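Glideosome-associated protein 50 (Plasmodium falciparum 3D7, PDB 3TGH) probably helps assemble and hold the parasite's gliding and invasion motor complex at the inner membrane complex, and has a purple acid phosphatase-like fold that binds two metal ions. Local coordinates at residues R5-G10 / E33-I38; K24-F29 / D63-E68; D71-F76 / D114-P119; A91-G96 / W121-Y126. All blocks are in the same frame, centred on the assembly; numbering follows the deposited sequence.

Interaction 1. Residues R5-G10 / E33-I38; sequences RFASLG and ERVTFI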
# COMPACT_ATOMS: atom_id res chain seq x y z
N ARG A 5 -10.78 -5.62 -7.79
CA ARG A 5 -10.10 -4.45 -8.33
C ARG A 5 -9.89 -3.38 -7.28
O ARG A 5 -10.83 -2.97 -6.59
CB ARG A 5 -10.91 -3.88 -9.49
CG ARG A 5 -10.98 -4.84 -10.66
CD ARG A 5 -11.63 -4.19 -11.85
NE ARG A 5 -11.57 -5.04 -13.04
CZ ARG A 5 -12.01 -4.68 -14.24
NH1 ARG A 5 -12.57 -3.49 -14.44
NH2 ARG A 5 -11.89 -5.53 -15.26
N PHE A 6 -8.64 -2.92 -7.19
CA PHE A 6 -8.27 -1.91 -6.23
C PHE A 6 -7.29 -0.94 -6.87
O PHE A 6 -6.69 -1.25 -7.90
CB PHE A 6 -7.74 -2.54 -4.93
CG PHE A 6 -6.39 -3.18 -5.05
CD1 PHE A 6 -5.24 -2.47 -4.71
CD2 PHE A 6 -6.25 -4.50 -5.48
CE1 PHE A 6 -3.98 -3.06 -4.79
CE2 PHE A 6 -4.99 -5.10 -5.56
CZ PHE A 6 -3.86 -4.37 -5.22
N ALA A 7 -7.19 0.25 -6.30
CA ALA A 7 -6.28 1.27 -6.78
C ALA A 7 -5.23 1.56 -5.72
O ALA A 7 -5.46 1.34 -4.53
CB ALA A 7 -7.04 2.55 -7.14
N SER A 8 -4.06 2.03 -6.16
CA SER A 8 -2.98 2.45 -5.28
C SER A 8 -2.66 3.92 -5.54
O SER A 8 -2.53 4.33 -6.69
CB SER A 8 -1.71 1.63 -5.54
OG SER A 8 -1.86 0.28 -5.14
N LEU A 9 -2.54 4.69 -4.46
CA LEU A 9 -2.23 6.12 -4.51
C LEU A 9 -1.23 6.45 -3.40
O LEU A 9 -1.53 6.26 -2.23
CB LEU A 9 -3.51 6.94 -4.33
CG LEU A 9 -3.31 8.46 -4.39
CD1 LEU A 9 -3.04 8.92 -5.83
CD2 LEU A 9 -4.52 9.18 -3.79
N GLY A 10 -0.05 6.95 -3.74
CA GLY A 10 1.00 7.17 -2.74
C GLY A 10 1.53 8.58 -2.67
O GLY A 10 1.58 9.28 -3.69
N GLU A 33 -13.46 1.64 -13.91
CA GLU A 33 -12.85 0.33 -13.71
C GLU A 33 -13.54 -0.48 -12.60
O GLU A 33 -13.17 -1.62 -12.37
CB GLU A 33 -11.36 0.47 -13.37
CG GLU A 33 -10.49 0.97 -14.52
CD GLU A 33 -9.95 -0.14 -15.41
OE1 GLU A 33 -10.15 -1.34 -15.11
OE2 GLU A 33 -9.31 0.19 -16.43
N ARG A 34 -14.53 0.12 -11.93
CA ARG A 34 -15.27 -0.53 -10.84
C ARG A 34 -14.32 -0.94 -9.70
O ARG A 34 -14.37 -2.06 -9.20
CB ARG A 34 -16.08 -1.74 -11.35
CG ARG A 34 -17.23 -1.37 -12.29
CD ARG A 34 -17.38 -2.38 -13.42
NE ARG A 34 -18.73 -2.39 -13.99
CZ ARG A 34 -19.06 -2.91 -15.18
NH1 ARG A 34 -18.14 -3.47 -15.96
NH2 ARG A 34 -20.32 -2.87 -15.59
N VAL A 35 -13.45 -0.01 -9.31
CA VAL A 35 -12.58 -0.22 -8.16
C VAL A 35 -13.42 -0.25 -6.89
O VAL A 35 -14.34 0.56 -6.73
CB VAL A 35 -11.52 0.90 -8.08
CG1 VAL A 35 -10.81 0.89 -6.72
CG2 VAL A 35 -10.51 0.76 -9.23
N THR A 36 -13.13 -1.19 -6.00
CA THR A 36 -13.90 -1.33 -4.75
C THR A 36 -13.15 -0.94 -3.46
O THR A 36 -13.77 -0.81 -2.40
CB THR A 36 -14.49 -2.73 -4.61
OG1 THR A 36 -13.43 -3.70 -4.65
CG2 THR A 36 -15.49 -3.00 -5.74
N PHE A 37 -11.84 -0.75 -3.54
CA PHE A 37 -11.10 -0.14 -2.43
C PHE A 37 -9.77 0.43 -2.90
O PHE A 37 -9.32 0.16 -4.02
CB PHE A 37 -10.89 -1.10 -1.25
CG PHE A 37 -10.09 -2.33 -1.57
CD1 PHE A 37 -8.72 -2.37 -1.34
CD2 PHE A 37 -10.72 -3.46 -2.07
CE1 PHE A 37 -7.98 -3.52 -1.62
CE2 PHE A 37 -10.00 -4.61 -2.36
CZ PHE A 37 -8.62 -4.63 -2.12
N ILE A 38 -9.18 1.25 -2.05
CA ILE A 38 -7.93 1.94 -2.34
C ILE A 38 -6.92 1.53 -1.28
O ILE A 38 -7.25 1.39 -0.10
CB ILE A 38 -8.12 3.48 -2.31
CG1 ILE A 38 -9.19 3.92 -3.32
CG2 ILE A 38 -6.80 4.20 -2.55
CD1 ILE A 38 -9.85 5.26 -2.97
O HOH W 1 -13.47 -5.36 -6.84

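Interaction 2. Residues K24-F29 / D63-E68; sequences KYFKQF and DVYSEE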
# COMPACT_ATOMS: atom_id res chain seq x y z
N LYS A 24 -8.61 14.05 -10.39
CA LYS A 24 -9.64 14.00 -11.43
C LYS A 24 -9.61 12.65 -12.15
O LYS A 24 -10.64 11.97 -12.27
CB LYS A 24 -9.45 15.19 -12.38
CG LYS A 24 -10.12 15.08 -13.75
CD LYS A 24 -9.65 16.24 -14.64
CE LYS A 24 -9.64 15.86 -16.12
NZ LYS A 24 -9.00 16.94 -16.93
N TYR A 25 -8.43 12.24 -12.61
CA TYR A 25 -8.28 10.95 -13.29
C TYR A 25 -8.49 9.76 -12.36
O TYR A 25 -9.04 8.74 -12.77
CB TYR A 25 -6.92 10.87 -13.99
CG TYR A 25 -6.82 11.80 -15.17
CD1 TYR A 25 -5.89 12.84 -15.20
CD2 TYR A 25 -7.66 11.66 -16.27
CE1 TYR A 25 -5.82 13.71 -16.29
CE2 TYR A 25 -7.59 12.51 -17.36
CZ TYR A 25 -6.67 13.53 -17.37
OH TYR A 25 -6.61 14.37 -18.47
N PHE A 26 -8.04 9.90 -11.12
CA PHE A 26 -8.23 8.89 -10.08
C PHE A 26 -9.71 8.55 -9.93
O PHE A 26 -10.08 7.38 -9.97
CB PHE A 26 -7.67 9.42 -8.75
CG PHE A 26 -7.47 8.37 -7.69
CD1 PHE A 26 -6.66 7.26 -7.92
CD2 PHE A 26 -8.03 8.52 -6.43
CE1 PHE A 26 -6.46 6.31 -6.92
CE2 PHE A 26 -7.84 7.57 -5.44
CZ PHE A 26 -7.05 6.47 -5.68
N LYS A 27 -10.54 9.58 -9.76
CA LYS A 27 -11.99 9.41 -9.66
C LYS A 27 -12.59 8.77 -10.92
O LYS A 27 -13.45 7.89 -10.82
CB LYS A 27 -12.67 10.75 -9.41
CG LYS A 27 -12.38 11.36 -8.04
CD LYS A 27 -12.88 12.80 -7.99
CE LYS A 27 -12.44 13.51 -6.74
NZ LYS A 27 -12.88 14.93 -6.76
N GLN A 28 -12.14 9.22 -12.09
CA GLN A 28 -12.63 8.70 -13.37
C GLN A 28 -12.37 7.20 -13.49
O GLN A 28 -13.28 6.44 -13.84
CB GLN A 28 -11.95 9.42 -14.54
CG GLN A 28 -12.50 9.04 -15.92
CD GLN A 28 -11.57 9.42 -17.07
OE1 GLN A 28 -10.41 9.73 -16.86
NE2 GLN A 28 -12.09 9.39 -18.29
N PHE A 29 -11.14 6.79 -13.20
CA PHE A 29 -10.76 5.38 -13.30
C PHE A 29 -11.43 4.52 -12.24
O PHE A 29 -11.84 3.40 -12.53
CB PHE A 29 -9.24 5.21 -13.19
CG PHE A 29 -8.52 5.37 -14.49
CD1 PHE A 29 -8.30 6.62 -15.03
CD2 PHE A 29 -8.08 4.26 -15.18
CE1 PHE A 29 -7.63 6.77 -16.23
CE2 PHE A 29 -7.40 4.40 -16.39
CZ PHE A 29 -7.18 5.66 -16.91
N ASP A 63 -11.66 17.33 0.58
CA ASP A 63 -12.10 18.16 -0.54
C ASP A 63 -11.47 17.78 -1.88
O ASP A 63 -11.90 18.27 -2.92
CB ASP A 63 -11.84 19.65 -0.24
CG ASP A 63 -12.78 20.21 0.81
OD1 ASP A 63 -13.74 19.52 1.22
OD2 ASP A 63 -12.56 21.37 1.23
N VAL A 64 -10.45 16.92 -1.85
CA VAL A 64 -9.74 16.52 -3.05
C VAL A 64 -10.31 15.23 -3.63
O VAL A 64 -10.44 15.09 -4.85
CB VAL A 64 -8.22 16.34 -2.78
CG1 VAL A 64 -7.49 15.80 -4.02
CG2 VAL A 64 -7.60 17.66 -2.32
N TYR A 65 -10.66 14.27 -2.76
CA TYR A 65 -11.05 12.93 -3.22
C TYR A 65 -12.53 12.63 -3.03
O TYR A 65 -12.94 11.47 -3.05
CB TYR A 65 -10.16 11.86 -2.56
CG TYR A 65 -8.69 12.13 -2.83
CD1 TYR A 65 -8.14 11.87 -4.09
CD2 TYR A 65 -7.87 12.65 -1.85
CE1 TYR A 65 -6.79 12.14 -4.36
CE2 TYR A 65 -6.52 12.91 -2.11
CZ TYR A 65 -5.99 12.66 -3.36
OH TYR A 65 -4.67 12.94 -3.60
N SER A 66 -13.33 13.68 -2.87
CA SER A 66 -14.77 13.51 -2.70
C SER A 66 -15.49 13.56 -4.05
O SER A 66 -15.01 14.17 -5.00
CB SER A 66 -15.35 14.58 -1.77
OG SER A 66 -15.18 15.88 -2.31
N GLU A 67 -16.63 12.89 -4.10
CA GLU A 67 -17.49 12.89 -5.27
C GLU A 67 -18.93 12.65 -4.81
O GLU A 67 -19.17 12.03 -3.78
CB GLU A 67 -17.04 11.80 -6.25
CG GLU A 67 -17.69 11.85 -7.65
CD GLU A 67 -17.23 13.02 -8.50
OE1 GLU A 67 -17.70 14.16 -8.26
OE2 GLU A 67 -16.40 12.81 -9.42
N GLU A 68 -19.90 13.14 -5.58
CA GLU A 68 -21.30 12.92 -5.24
C GLU A 68 -21.72 11.49 -5.59
O GLU A 68 -20.94 10.73 -6.17
CB GLU A 68 -22.19 13.96 -5.93
CG GLU A 68 -21.90 15.40 -5.50
CD GLU A 68 -22.00 15.61 -3.99
OE1 GLU A 68 -21.08 16.23 -3.41
OE2 GLU A 68 -22.99 15.15 -3.38
O HOH W 2 -13.29 16.55 -4.45
O HOH W 3 -15.67 15.75 -7.55

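Interaction 3. Residues D71-F76 / D114-P119; sequences DMYMPF and DATNYP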
# COMPACT_ATOMS: atom_id res chain seq x y z
N ASP A 71 -19.73 7.75 -5.09
CA ASP A 71 -18.82 7.06 -6.01
C ASP A 71 -17.42 6.84 -5.43
O ASP A 71 -16.72 5.93 -5.87
CB ASP A 71 -18.70 7.84 -7.33
CG ASP A 71 -19.96 7.76 -8.19
OD1 ASP A 71 -20.84 6.90 -7.93
OD2 ASP A 71 -20.05 8.56 -9.14
N MET A 72 -17.02 7.65 -4.46
CA MET A 72 -15.71 7.48 -3.81
C MET A 72 -15.82 6.95 -2.37
O MET A 72 -14.82 6.87 -1.64
CB MET A 72 -14.93 8.80 -3.83
CG MET A 72 -14.40 9.18 -5.22
SD MET A 72 -13.09 8.08 -5.77
CE MET A 72 -11.71 8.73 -4.80
N TYR A 73 -17.03 6.55 -1.95
CA TYR A 73 -17.18 6.01 -0.61
C TYR A 73 -16.82 4.53 -0.60
O TYR A 73 -17.64 3.66 -0.91
CB TYR A 73 -18.59 6.24 -0.05
CG TYR A 73 -18.71 5.80 1.39
CD1 TYR A 73 -17.90 6.36 2.37
CD2 TYR A 73 -19.63 4.83 1.77
CE1 TYR A 73 -18.00 5.97 3.70
CE2 TYR A 73 -19.73 4.42 3.10
CZ TYR A 73 -18.91 5.00 4.06
OH TYR A 73 -18.99 4.63 5.38
N MET A 74 -15.56 4.27 -0.25
CA MET A 74 -15.00 2.93 -0.19
C MET A 74 -13.80 2.97 0.77
O MET A 74 -13.33 4.05 1.12
CB MET A 74 -14.53 2.50 -1.58
CG MET A 74 -13.44 3.38 -2.18
SD MET A 74 -13.03 2.92 -3.88
CE MET A 74 -14.55 3.41 -4.71
N PRO A 75 -13.30 1.80 1.20
CA PRO A 75 -12.15 1.79 2.10
C PRO A 75 -10.91 2.41 1.48
O PRO A 75 -10.68 2.25 0.29
CB PRO A 75 -11.91 0.29 2.35
CG PRO A 75 -13.23 -0.33 2.11
CD PRO A 75 -13.82 0.44 0.97
N PHE A 76 -10.17 3.14 2.31
CA PHE A 76 -8.88 3.74 1.97
C PHE A 76 -7.88 3.18 3.00
O PHE A 76 -7.74 3.74 4.11
CB PHE A 76 -9.00 5.26 2.06
CG PHE A 76 -7.79 6.01 1.58
CD1 PHE A 76 -7.67 6.39 0.24
CD2 PHE A 76 -6.80 6.40 2.46
CE1 PHE A 76 -6.57 7.11 -0.20
CE2 PHE A 76 -5.68 7.11 2.02
CZ PHE A 76 -5.57 7.46 0.69
N ASP A 114 -22.65 6.51 9.31
CA ASP A 114 -22.94 7.63 8.42
C ASP A 114 -21.87 7.76 7.32
O ASP A 114 -20.68 7.92 7.60
CB ASP A 114 -23.09 8.94 9.20
CG ASP A 114 -22.02 9.12 10.28
OD1 ASP A 114 -21.70 8.13 10.98
OD2 ASP A 114 -21.51 10.25 10.43
N ALA A 115 -22.32 7.69 6.07
CA ALA A 115 -21.43 7.71 4.91
C ALA A 115 -20.89 9.11 4.63
O ALA A 115 -21.45 10.11 5.09
CB ALA A 115 -22.16 7.17 3.68
N THR A 116 -19.80 9.15 3.88
CA THR A 116 -19.18 10.40 3.47
C THR A 116 -19.04 10.44 1.95
O THR A 116 -19.18 9.41 1.28
CB THR A 116 -17.80 10.56 4.12
OG1 THR A 116 -17.02 9.37 3.91
CG2 THR A 116 -17.94 10.81 5.62
N ASN A 117 -18.76 11.62 1.41
CA ASN A 117 -18.47 11.79 -0.02
C ASN A 117 -17.05 11.35 -0.39
O ASN A 117 -16.74 11.17 -1.57
CB ASN A 117 -18.67 13.25 -0.45
CG ASN A 117 -20.11 13.72 -0.28
OD1 ASN A 117 -21.05 12.95 -0.43
ND2 ASN A 117 -20.28 15.01 0.01
N TYR A 118 -16.20 11.18 0.61
CA TYR A 118 -14.80 10.81 0.40
C TYR A 118 -14.53 9.41 0.96
O TYR A 118 -15.35 8.87 1.70
CB TYR A 118 -13.89 11.86 1.05
CG TYR A 118 -14.28 12.23 2.46
CD1 TYR A 118 -14.99 13.40 2.71
CD2 TYR A 118 -13.96 11.41 3.53
CE1 TYR A 118 -15.36 13.75 4.00
CE2 TYR A 118 -14.32 11.75 4.83
CZ TYR A 118 -15.02 12.92 5.05
OH TYR A 118 -15.38 13.26 6.33
N PRO A 119 -13.38 8.80 0.60
CA PRO A 119 -13.15 7.43 1.05
C PRO A 119 -13.01 7.30 2.57
O PRO A 119 -12.60 8.25 3.24
CB PRO A 119 -11.84 7.03 0.35
CG PRO A 119 -11.73 7.96 -0.81
CD PRO A 119 -12.37 9.23 -0.38
O HOH W 4 -18.43 9.66 -2.86

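Interaction 4. Residues A91-G96 / W121-Y126; sequences AQLLKG and WIMPNY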
# COMPACT_ATOMS: atom_id res chain seq x y z
N ALA A 91 -2.48 11.19 15.61
CA ALA A 91 -3.72 11.70 15.04
C ALA A 91 -4.19 10.90 13.84
O ALA A 91 -5.38 10.67 13.67
CB ALA A 91 -3.57 13.19 14.68
N GLN A 92 -3.25 10.46 12.99
CA GLN A 92 -3.62 9.65 11.83
C GLN A 92 -4.11 8.27 12.24
O GLN A 92 -4.98 7.70 11.60
CB GLN A 92 -2.44 9.53 10.87
CG GLN A 92 -2.01 10.86 10.32
CD GLN A 92 -1.17 10.73 9.06
OE1 GLN A 92 -1.48 9.94 8.17
NE2 GLN A 92 -0.11 11.53 8.99
N LEU A 93 -3.53 7.73 13.32
CA LEU A 93 -3.97 6.47 13.90
C LEU A 93 -5.39 6.59 14.47
O LEU A 93 -6.26 5.72 14.23
CB LEU A 93 -2.97 6.02 14.97
CG LEU A 93 -3.25 4.71 15.70
CD1 LEU A 93 -3.04 3.53 14.76
CD2 LEU A 93 -2.38 4.57 16.95
N LEU A 94 -5.65 7.65 15.22
CA LEU A 94 -6.96 7.83 15.84
C LEU A 94 -8.05 8.02 14.78
O LEU A 94 -9.17 7.52 14.93
CB LEU A 94 -6.95 9.00 16.83
CG LEU A 94 -6.12 8.75 18.09
CD1 LEU A 94 -6.02 10.03 18.91
CD2 LEU A 94 -6.70 7.60 18.93
N LYS A 95 -7.73 8.74 13.70
CA LYS A 95 -8.64 8.83 12.56
C LYS A 95 -8.87 7.45 11.95
O LYS A 95 -9.96 7.15 11.46
CB LYS A 95 -8.07 9.77 11.50
CG LYS A 95 -8.20 11.23 11.83
CD LYS A 95 -9.35 11.89 11.09
CE LYS A 95 -9.43 13.36 11.44
NZ LYS A 95 -10.54 14.05 10.72
N GLY A 96 -7.82 6.62 11.97
CA GLY A 96 -7.83 5.29 11.34
C GLY A 96 -8.66 4.23 12.03
O GLY A 96 -8.88 3.15 11.46
N TRP A 121 -11.22 6.43 5.76
CA TRP A 121 -9.84 6.31 6.22
C TRP A 121 -9.70 5.11 7.17
O TRP A 121 -10.35 5.08 8.21
CB TRP A 121 -9.48 7.61 6.93
CG TRP A 121 -8.07 7.77 7.38
CD1 TRP A 121 -7.55 7.39 8.59
CD2 TRP A 121 -7.01 8.41 6.67
NE1 TRP A 121 -6.23 7.74 8.66
CE2 TRP A 121 -5.87 8.37 7.50
CE3 TRP A 121 -6.91 9.01 5.41
CZ2 TRP A 121 -4.65 8.90 7.11
CZ3 TRP A 121 -5.68 9.55 5.04
CH2 TRP A 121 -4.57 9.48 5.88
N ILE A 122 -8.89 4.13 6.78
CA ILE A 122 -8.68 2.92 7.56
C ILE A 122 -7.20 2.76 7.88
O ILE A 122 -6.36 2.67 6.98
CB ILE A 122 -9.19 1.67 6.81
CG1 ILE A 122 -10.69 1.80 6.54
CG2 ILE A 122 -8.90 0.40 7.62
CD1 ILE A 122 -11.30 0.60 5.87
N MET A 123 -6.89 2.77 9.17
CA MET A 123 -5.53 2.48 9.64
C MET A 123 -5.64 2.09 11.12
O MET A 123 -5.42 2.92 12.01
CB MET A 123 -4.59 3.68 9.44
CG MET A 123 -3.14 3.27 9.58
SD MET A 123 -1.96 4.61 9.32
CE MET A 123 -2.09 5.43 10.91
N PRO A 124 -6.02 0.83 11.39
CA PRO A 124 -6.30 0.39 12.78
C PRO A 124 -5.05 0.31 13.67
O PRO A 124 -5.17 0.33 14.90
CB PRO A 124 -6.95 -0.98 12.59
CG PRO A 124 -6.46 -1.46 11.28
CD PRO A 124 -6.25 -0.25 10.42
N ASN A 125 -3.89 0.22 13.03
CA ASN A 125 -2.59 0.24 13.69
C ASN A 125 -1.57 0.62 12.62
O ASN A 125 -1.91 0.66 11.43
CB ASN A 125 -2.26 -1.13 14.30
CG ASN A 125 -0.99 -1.10 15.15
OD1 ASN A 125 -0.74 -0.15 15.88
ND2 ASN A 125 -0.18 -2.16 15.04
N TYR A 126 -0.34 0.91 13.04
CA TYR A 126 0.72 1.29 12.11
C TYR A 126 1.06 0.14 11.15
O TYR A 126 1.52 0.39 10.03
CB TYR A 126 1.95 1.76 12.88
CG TYR A 126 1.66 2.95 13.78
CD1 TYR A 126 1.37 4.19 13.22
CD2 TYR A 126 1.61 2.82 15.16
CE1 TYR A 126 1.06 5.29 14.02
CE2 TYR A 126 1.31 3.92 15.98
CZ TYR A 126 1.04 5.14 15.40
OH TYR A 126 0.73 6.24 16.18

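Interaction 1. Residues R5-G10 / E33-I38
Arg-5 meets the 33-38 segment with both its backbone and its guanidinium. Its O accepts the N-H of Thr-36 at 3.0 Å and 176°, a nearly straight bond. Arg-5 CG is anti to the carbonyl carbon (chi1 -65°) and the chain runs extended to NE. NH1 donates to Glu-33 O at 2.9 Å, and this oxygen lies in the guanidinium plane. The carboxylate of the same glutamate approaches otherwise: OE1 stands 3.3 Å from Arg-5 NH1, well out of that plane, a salt bridge of charges to which no N-H points. Further on, Ala-7 N donates to Phe-37 O at 3.1 Å; with the backbone bond of Ala-7 to Val-39, this brackets Ile-38 as the parallel partner of Ala-7. Phe-6 CB lies over a face of the Phe-37 ring, 3.6 Å from its centroid. The two rings are near parallel at 5°, yet their centroids are 5.4 Å apart. On the other face of the sheet, Ala-7 CB reaches Val-35 CG1 at 4.1 Å.

Outside this first shell, one water joins Arg-5 N to Thr-36 OG1, while Gln-3 OE1 bonds Arg-5 NH2. Phe-154 meets both phenylalanine rings edge-to-face. The contact closes the beta-alpha-beta unit of strand 4-8, helix 17-32 and strand 37-40, with a Schellman motif at Arg-34 turning the chain out of the helix. Because Glu-33 faces Arg-5 through OE1 and is salt-bridged to Lys-289 through OE2, its carboxylate would be expected to remain ionised, despite the nearby like charge of Glu-280.

Interaction 2. Residues K24-F29 / D63-E68
Lys-27 reaches out of helix 17-32 into the bend made by Val-64 to Glu-67. Its CB points toward that loop, and CG, anti to the carbonyl carbon (chi1 -68°), begins a chain that stays extended to the amine. Lys-27 CD passes Glu-67 OE2 at 3.8 Å. Lys-27 CE lies 3.2 Å from Ser-66 O and is also close to Val-64 O. At the tip, Lys-27 NZ donates to Ser-66 O at 2.9 Å and more weakly to Val-64 O at 3.1 Å. Two waters also accept from NZ: one donates to Asp-63 O and is bonded to Ser-66 OG, the other donates to Glu-67 OE1. Four acceptors thus surround three N-H groups and cannot all have a full bond at once. They are backbone carbonyls and water, for Glu-67 OE2 stays 4.9 Å from Lys-27 NZ.

In the metallophosphoesterase fold this ties the helix of the first beta-alpha-beta unit to the loop that leads from helix 56-62 to strand 75-78.

On the buried side Phe-26 CD2 touches Tyr-65 CD1 at 4.1 Å, the two side chains crossing at about a right angle. Val-64 CG1 covers the centre of one face of the Tyr-65 ring, and Phe-276 meets Phe-26 edge-to-face.

Interaction 3. Residues D71-F76 / D114-P119
Pro-119 packs against Met-72, Met-74 and Phe-76 where the loop 114-119 runs into strand 120-122, the outermost strand beside 75-78 in one sheet of the phosphoesterase fold. This inner part is tight. Pro-119 CA comes within 3.2 Å of Met-72 O, a carbonyl to which the proline N cannot donate. Two carbonyls press on the Pro-119 ring from the same side, Met-72 O at CG (3.4 Å) and Met-74 O at CB (3.4 Å). Pro-119 CB also touches Phe-76 CB, while the Met-72 side chain runs beside the proline in the same direction. Ile-38 of the next strand packs on Pro-119 too.

Tyr-73 continues the close packing outward. Its CG is anti to the backbone N (chi1 -174°), and the side chain crosses Thr-116 at about a right angle, Tyr-73 CD1 lying 3.5 Å from both Thr-116 O and Thr-116 OG1. Ala-115 CB stands over one face of the Tyr-73 ring, 3.9 Å from the centroid and 18° off the normal, a CH-pi contact. Tyr-118 O lies in the ring plane at the edge, and Thr-116 OG1 donates to it at 2.8 Å. Looseness begins beyond Ala-115: Asp-114 is exposed and poorly ordered, and residues 99-113 are not modelled.

No direct hydrogen bond crosses the two segments; a water spans them instead, accepting from Met-72 N at 2.9 Å and donating to Asn-117 O at 2.6 Å.

Interaction 4. Residues A91-G96 / W121-Y126
Gly-96 and Met-123 bring their backbones together, CA to CA 4.0 Å, and Met-123 N donates to Gly-96 O at 3.1 Å, a bond straight at the hydrogen (169°) but bent at the oxygen, where the C=O...N angle is 110°. The contact seats helix 89-97 against the end of strand 120-122, an outermost strand of a sheet of the metallophosphoesterase fold, and against the loop that follows it. At Gly-96 the helix backbone itself meets the other segment, CA lying 3.4 Å from Met-123 O in a CA-H...O contact.

Trp-121 provides the second polar link. Its CG is anti to the backbone N (chi1 -175°), and the indole presents its edge to the helix. Trp-121 NE1 donates to Gln-92 O at 3.2 Å, arriving in the carbonyl plane on a lone pair. The neighbouring CD1 meets Gly-96 CA, again at the ring edge, with Lys-95 CB close by. Gln-92 OE1 also sits at this edge, beside CZ2, though its hydrogen bond goes to Asn-44 ND2. Trp-57 and Tyr-61 pack edge-to-face with the indole, and Trp-57 also takes a cation-pi contact from Lys-95.

Farther along the loop the packing becomes apolar. Met-123 bends at chi3, and its CE is 4.2 Å from Leu-93 CB. Leu-93 crosses Tyr-126 at about a right angle, and the side chain of that tyrosine is about 11 Å from that of His-172, a metal ligand. Leu-93 CD2 meets Tyr-126 CZ at 3.8 Å; Leu-93 CD1 stands over one face of the same ring and lies 3.5 Å from Asn-125 CA.

Overall arrangement
All four contacts lie within the Calcineurin-like phosphoesterase range. Interactions 1, 3 and 4 reach one sheet, in which 4-8, 37-40, 75-78 and 120-122 are successive parallel neighbours. Interaction 1 closes before interaction 3 opens, yet their centres are about 12 Å apart and Ile-38 N probably bonds Pro-75 O. Interaction 2 crosses interaction 1 along the chain, its Phe-26 packing on Ala-7, Leu-9 and Ile-38, and its loop meets interaction 3 through a probable Glu-67 N to Asn-117 O bond. Interactions 3 and 4 alternate along the chain, centres about 16 Å apart. Interactions 2 and 4, centres about 22 Å apart, do not touch. Together the four contacts join the sheet's parallel half to its covering helices and loops.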